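N2152 (Neocallimastix frontalis, PDB 5U22) probably hydrolyses rare arabinosyl-containing substrates as a family 39 glycoside hydrolase built from a TIM barrel and a beta sandwich. Local coordinates at residues Ser368-Val373 with Ile391-Tyr396; Ser363-Ser368 with Tyr396-Gly401. One frame throughout, in Å; residues are numbered along the deposited sequence.

Contact 1 of 2, residues Ser368-Val373 with Ile391-Tyr396; sequences SAHVKV and IFEKNY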
loop_
_atom_site.group_PDB
_atom_site.type_symbol
_atom_site.label_atom_id
_atom_site.label_comp_id
_atom_site.label_asym_id
_atom_site.label_seq_id
_atom_site.Cartn_x
_atom_site.Cartn_y
_atom_site.Cartn_z
ATOM N N SER A 368 16.262 11.231 29.285
ATOM C CA SER A 368 16.902 9.950 29.039
ATOM C C SER A 368 15.953 9.075 28.243
ATOM O O SER A 368 14.845 8.791 28.705
ATOM C CB SER A 368 17.268 9.269 30.357
ATOM O OG SER A 368 18.095 8.155 30.108
ATOM N N ALA A 369 16.391 8.634 27.069
ATOM C CA ALA A 369 15.590 7.767 26.221
ATOM C C ALA A 369 16.251 6.404 26.094
ATOM O O ALA A 369 17.463 6.306 25.886
ATOM C CB ALA A 369 15.397 8.381 24.835
ATOM N N HIS A 370 15.453 5.351 26.201
ATOM C CA HIS A 370 15.947 4.011 25.922
ATOM C C HIS A 370 15.767 3.714 24.435
ATOM O O HIS A 370 14.648 3.790 23.916
ATOM C CB HIS A 370 15.219 2.976 26.768
ATOM C CG HIS A 370 15.801 1.611 26.637
ATOM N ND1 HIS A 370 17.030 1.278 27.168
ATOM C CD2 HIS A 370 15.358 0.512 25.986
ATOM C CE1 HIS A 370 17.307 0.022 26.871
ATOM N NE2 HIS A 370 16.303 -0.470 26.165
ATOM N N VAL A 371 16.861 3.383 23.750
ATOM C CA VAL A 371 16.863 3.224 22.296
ATOM C C VAL A 371 17.218 1.785 21.955
ATOM O O VAL A 371 18.311 1.314 22.285
ATOM C CB VAL A 371 17.839 4.200 21.622
ATOM C CG1 VAL A 371 17.849 3.991 20.111
ATOM C CG2 VAL A 371 17.451 5.632 21.976
ATOM N N LYS A 372 16.301 1.088 21.296
ATOM C CA LYS A 372 16.571 -0.239 20.771
ATOM C C LYS A 372 16.587 -0.159 19.253
ATOM O O LYS A 372 15.626 0.322 18.644
ATOM C CB LYS A 372 15.524 -1.240 21.249
ATOM C CG LYS A 372 15.686 -2.636 20.666
ATOM C CD LYS A 372 14.626 -3.552 21.253
ATOM C CE LYS A 372 14.832 -5.011 20.864
ATOM N NZ LYS A 372 13.730 -5.868 21.418
ATOM N N VAL A 373 17.679 -0.611 18.651
ATOM C CA VAL A 373 17.878 -0.543 17.206
ATOM C C VAL A 373 17.898 -1.973 16.678
ATOM O O VAL A 373 18.697 -2.797 17.139
ATOM C CB VAL A 373 19.177 0.207 16.862
ATOM C CG1 VAL A 373 19.354 0.311 15.359
ATOM C CG2 VAL A 373 19.159 1.595 17.498
ATOM N N ILE A 391 20.561 -4.933 16.876
ATOM C CA ILE A 391 21.918 -4.435 16.642
ATOM C C ILE A 391 22.542 -3.958 17.949
ATOM O O ILE A 391 23.643 -4.376 18.322
ATOM C CB ILE A 391 21.900 -3.308 15.594
ATOM C CG1 ILE A 391 21.215 -3.780 14.309
ATOM C CG2 ILE A 391 23.315 -2.817 15.320
ATOM C CD1 ILE A 391 21.165 -2.707 13.234
ATOM N N PHE A 392 21.855 -3.064 18.652
ATOM C CA PHE A 392 22.282 -2.608 19.966
ATOM C C PHE A 392 21.089 -1.968 20.662
ATOM O O PHE A 392 20.076 -1.644 20.034
ATOM C CB PHE A 392 23.471 -1.634 19.892
ATOM C CG PHE A 392 23.156 -0.291 19.257
ATOM C CD1 PHE A 392 22.659 0.757 20.022
ATOM C CD2 PHE A 392 23.435 -0.060 17.929
ATOM C CE1 PHE A 392 22.396 1.993 19.455
ATOM C CE2 PHE A 392 23.172 1.171 17.350
ATOM C CZ PHE A 392 22.651 2.201 18.110
ATOM N N GLU A 393 21.230 -1.795 21.974
ATOM C CA GLU A 393 20.177 -1.236 22.814
ATOM C C GLU A 393 20.841 -0.504 23.972
ATOM O O GLU A 393 21.603 -1.118 24.719
ATOM C CB GLU A 393 19.271 -2.364 23.317
ATOM C CG GLU A 393 18.152 -1.941 24.207
ATOM C CD GLU A 393 17.128 -3.044 24.404
ATOM O OE1 GLU A 393 17.405 -4.205 24.011
ATOM O OE2 GLU A 393 16.042 -2.741 24.936
ATOM N N LYS A 394 20.583 0.797 24.114
ATOM C CA LYS A 394 21.196 1.558 25.196
ATOM C C LYS A 394 20.411 2.844 25.413
ATOM O O LYS A 394 19.539 3.210 24.618
ATOM C CB LYS A 394 22.672 1.863 24.910
ATOM C CG LYS A 394 22.889 2.840 23.771
ATOM C CD LYS A 394 24.366 3.120 23.566
ATOM C CE LYS A 394 24.581 4.101 22.415
ATOM N NZ LYS A 394 26.015 4.212 22.037
ATOM N N ASN A 395 20.740 3.531 26.505
ATOM C CA ASN A 395 20.099 4.798 26.819
ATOM C C ASN A 395 20.860 5.938 26.162
ATOM O O ASN A 395 22.091 5.903 26.055
ATOM C CB ASN A 395 20.028 5.024 28.335
ATOM C CG ASN A 395 19.065 4.061 29.038
ATOM O OD1 ASN A 395 18.228 3.399 28.407
ATOM N ND2 ASN A 395 19.179 3.992 30.360
ATOM N N TYR A 396 20.116 6.937 25.698
ATOM C CA TYR A 396 20.672 8.151 25.118
ATOM C C TYR A 396 20.257 9.339 25.969
ATOM O O TYR A 396 19.076 9.477 26.309
ATOM C CB TYR A 396 20.170 8.368 23.689
ATOM C CG TYR A 396 20.860 7.547 22.621
ATOM C CD1 TYR A 396 20.718 6.167 22.573
ATOM C CD2 TYR A 396 21.635 8.163 21.643
ATOM C CE1 TYR A 396 21.338 5.420 21.592
ATOM C CE2 TYR A 396 22.261 7.422 20.653
ATOM C CZ TYR A 396 22.106 6.056 20.628
ATOM O OH TYR A 396 22.729 5.320 19.646
HETATM O O HOH W 1 15.454 -6.206 24.058
#

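Contact 2 of 2, residues Ser363-Ser368 with Tyr396-Gly401; sequences SFLGSS and YSISNG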
loop_
_atom_site.group_PDB
_atom_site.type_symbol
_atom_site.label_atom_id
_atom_site.label_comp_id
_atom_site.label_asym_id
_atom_site.label_seq_id
_atom_site.Cartn_x
_atom_site.Cartn_y
_atom_site.Cartn_z
ATOM N N SER A 363 8.435 15.095 25.367
ATOM C CA SER A 363 8.803 15.411 26.732
ATOM C C SER A 363 8.556 14.243 27.665
ATOM O O SER A 363 9.169 14.191 28.740
ATOM C CB SER A 363 8.042 16.645 27.200
ATOM O OG SER A 363 6.650 16.411 27.151
ATOM N N PHE A 364 7.697 13.281 27.277
ATOM C CA PHE A 364 7.494 12.139 28.163
ATOM C C PHE A 364 8.760 11.305 28.319
ATOM O O PHE A 364 8.859 10.532 29.274
ATOM C CB PHE A 364 6.290 11.267 27.719
ATOM C CG PHE A 364 6.436 10.566 26.383
ATOM C CD1 PHE A 364 7.335 9.514 26.198
ATOM C CD2 PHE A 364 5.581 10.891 25.338
ATOM C CE1 PHE A 364 7.432 8.866 24.970
ATOM C CE2 PHE A 364 5.662 10.240 24.112
ATOM C CZ PHE A 364 6.588 9.237 23.924
ATOM N N LEU A 365 9.736 11.464 27.424
ATOM C CA LEU A 365 11.006 10.769 27.577
ATOM C C LEU A 365 11.912 11.421 28.614
ATOM O O LEU A 365 12.909 10.809 29.005
ATOM C CB LEU A 365 11.735 10.701 26.233
ATOM C CG LEU A 365 11.037 9.921 25.113
ATOM C CD1 LEU A 365 11.743 10.111 23.768
ATOM C CD2 LEU A 365 10.962 8.444 25.453
ATOM N N GLY A 366 11.591 12.631 29.071
ATOM C CA GLY A 366 12.462 13.296 30.026
ATOM C C GLY A 366 13.829 13.548 29.423
ATOM O O GLY A 366 13.961 13.919 28.256
ATOM N N SER A 367 14.873 13.345 30.221
ATOM C CA SER A 367 16.223 13.623 29.752
ATOM C C SER A 367 16.944 12.372 29.288
ATOM O O SER A 367 18.124 12.445 28.922
ATOM C CB SER A 367 17.038 14.306 30.853
ATOM O OG SER A 367 17.291 13.386 31.893
ATOM N N SER A 368 16.262 11.231 29.285
ATOM C CA SER A 368 16.902 9.950 29.039
ATOM C C SER A 368 15.953 9.075 28.243
ATOM O O SER A 368 14.845 8.791 28.705
ATOM C CB SER A 368 17.268 9.269 30.357
ATOM O OG SER A 368 18.095 8.155 30.108
ATOM N N TYR A 396 20.116 6.937 25.698
ATOM C CA TYR A 396 20.672 8.151 25.118
ATOM C C TYR A 396 20.257 9.339 25.969
ATOM O O TYR A 396 19.076 9.477 26.309
ATOM C CB TYR A 396 20.170 8.368 23.689
ATOM C CG TYR A 396 20.860 7.547 22.621
ATOM C CD1 TYR A 396 20.718 6.167 22.573
ATOM C CD2 TYR A 396 21.635 8.163 21.643
ATOM C CE1 TYR A 396 21.338 5.420 21.592
ATOM C CE2 TYR A 396 22.261 7.422 20.653
ATOM C CZ TYR A 396 22.106 6.056 20.628
ATOM O OH TYR A 396 22.729 5.320 19.646
ATOM N N SER A 397 21.215 10.209 26.287
ATOM C CA SER A 397 20.903 11.460 26.962
ATOM C C SER A 397 20.302 12.441 25.960
ATOM O O SER A 397 20.836 12.627 24.858
ATOM C CB SER A 397 22.167 12.035 27.602
ATOM O OG SER A 397 21.943 13.328 28.141
ATOM N N ILE A 398 19.186 13.062 26.333
ATOM C CA ILE A 398 18.474 13.989 25.459
ATOM C C ILE A 398 18.891 15.408 25.815
ATOM O O ILE A 398 18.781 15.819 26.974
ATOM C CB ILE A 398 16.951 13.817 25.585
ATOM C CG1 ILE A 398 16.541 12.412 25.141
ATOM C CG2 ILE A 398 16.217 14.867 24.749
ATOM C CD1 ILE A 398 15.086 12.055 25.424
ATOM N N SER A 399 19.366 16.151 24.820
ATOM C CA SER A 399 19.737 17.552 24.972
ATOM C C SER A 399 18.922 18.371 23.984
ATOM O O SER A 399 19.034 18.165 22.769
ATOM C CB SER A 399 21.235 17.761 24.736
ATOM N N ASN A 400 18.122 19.304 24.504
ATOM C CA ASN A 400 17.305 20.191 23.679
ATOM C C ASN A 400 16.415 19.392 22.739
ATOM O O ASN A 400 16.273 19.721 21.559
ATOM C CB ASN A 400 18.165 21.174 22.892
ATOM C CG ASN A 400 18.871 22.155 23.785
ATOM O OD1 ASN A 400 18.248 22.811 24.618
ATOM N ND2 ASN A 400 20.189 22.249 23.633
ATOM N N GLY A 401 15.836 18.318 23.273
ATOM C CA GLY A 401 14.915 17.471 22.543
ATOM C C GLY A 401 15.507 16.681 21.400
ATOM O O GLY A 401 14.752 16.179 20.569
#

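Contact 1 of 2, residues Ser368-Val373 with Ile391-Tyr396
His370 and its cross-strand neighbours Glu393 and Asn395 form a polar row on one face of an antiparallel strand pair in the beta sandwich. Strands 368-373 and 391-396 run at 160° to each other. Their backbones are joined at three hydrogen-bonded pairs, and Ile391 and Phe392 both face Val373 in a classic beta bulge.

The His370 side chain leaves the backbone with CG anti to N (chi1 -173°), which sets the ring between the Asn395 and Glu393 side chains. His370 CB and CG each lie 3.5 Å from Asn395 OD1. His370 ND1 donates to Asn395 OD1 at 2.7 Å, nearly along the C=O axis. His370 CD2 lies 3.5 Å from Glu393 OE2. His370 CE1 lies 3.4 Å from Glu393 CG. His370 NE2 donates to Glu393 OE2 at 2.6 Å, on the anti side of the carboxylate. Both acceptors lie close to the ring plane, so the two bonds fix its rotation. Replacing His370 with alanine would remove both ring donors and is likely to leave Glu393 OE2 and Asn395 OD1 without these partners.

On the other face Val373 CG2 sits over the Phe392 ring in a CH-pi contact, and Val371 CG2 meets Tyr396 CD1 at 3.4 Å. Strand 403-408 touches this apolar side. A water bridges Glu393 OE1 and Lys372 NZ. With both ring nitrogens donating and a carboxylate beside it, His370 is likely to be positively charged.

Contact 2 of 2, residues Ser363-Ser368 with Tyr396-Gly401
Ser367 and Ile398 join the two segments where the antiparallel strand pair of the beta sandwich runs out into loops. Leu365 to Ser368 form a type II' beta turn that leads into strand 368-376. Gly366 occupies its second position with a positive phi, which favours glycine. The turn's own closing bond, from Ser368 N to Leu365 O, is weak at 3.4 Å.

The tight part centres on Ile398. Its CG1 lies anti to the carbonyl carbon (chi1 -62°), and the extended chain beyond it carries CD1 in against the turn. There Ile398 CD1 meets Leu365 CB at 3.7 Å. Ile398 CD1 also lies 3.6 Å from Gly366 O, so the turn backbone forms part of its packing surface. Ile398 also touches Leu361, Ala369 and Ile403, which ties the turn to the neighbouring loop and strands. Leu365 is buried here.

The outer side is much looser. Ser367 and Ser397 are exposed, and their side chains make no hydrogen bond across the contact. Ser397 OG stays 4.0 Å from Ser367 O. Ser368 and Ser397 form a non-hydrogen-bonded pair, the last bridge before the segments part.

A single hydrogen bond spans the two segments. Ile398 N donates to Ser367 O at 2.9 Å with a nearly straight N-H...O angle of 176°, but the donor stands above the carbonyl plane, 51° out of it.

How the contacts relate
Contacts 1 and 2 follow one another along the same two strands and the loops at their ends. Their centres are 12 Å apart, and they share Ser368 and Tyr396. Contact 1 is the regular strand pairing of 368-376 with 389-397. Contact 2 carries the pairing one bridge further and then ends it in a turn and loop. The two also meet through side chains: Ala369 CB packs 3.7 Å from Ile398 CD1, so the apolar face of the strands continues into the packing under the turn. Both lie in the mixed sheet of the beta sandwich, about 30 Å and 34 Å from contact centre to chain centre, apart from the parallel barrel strands.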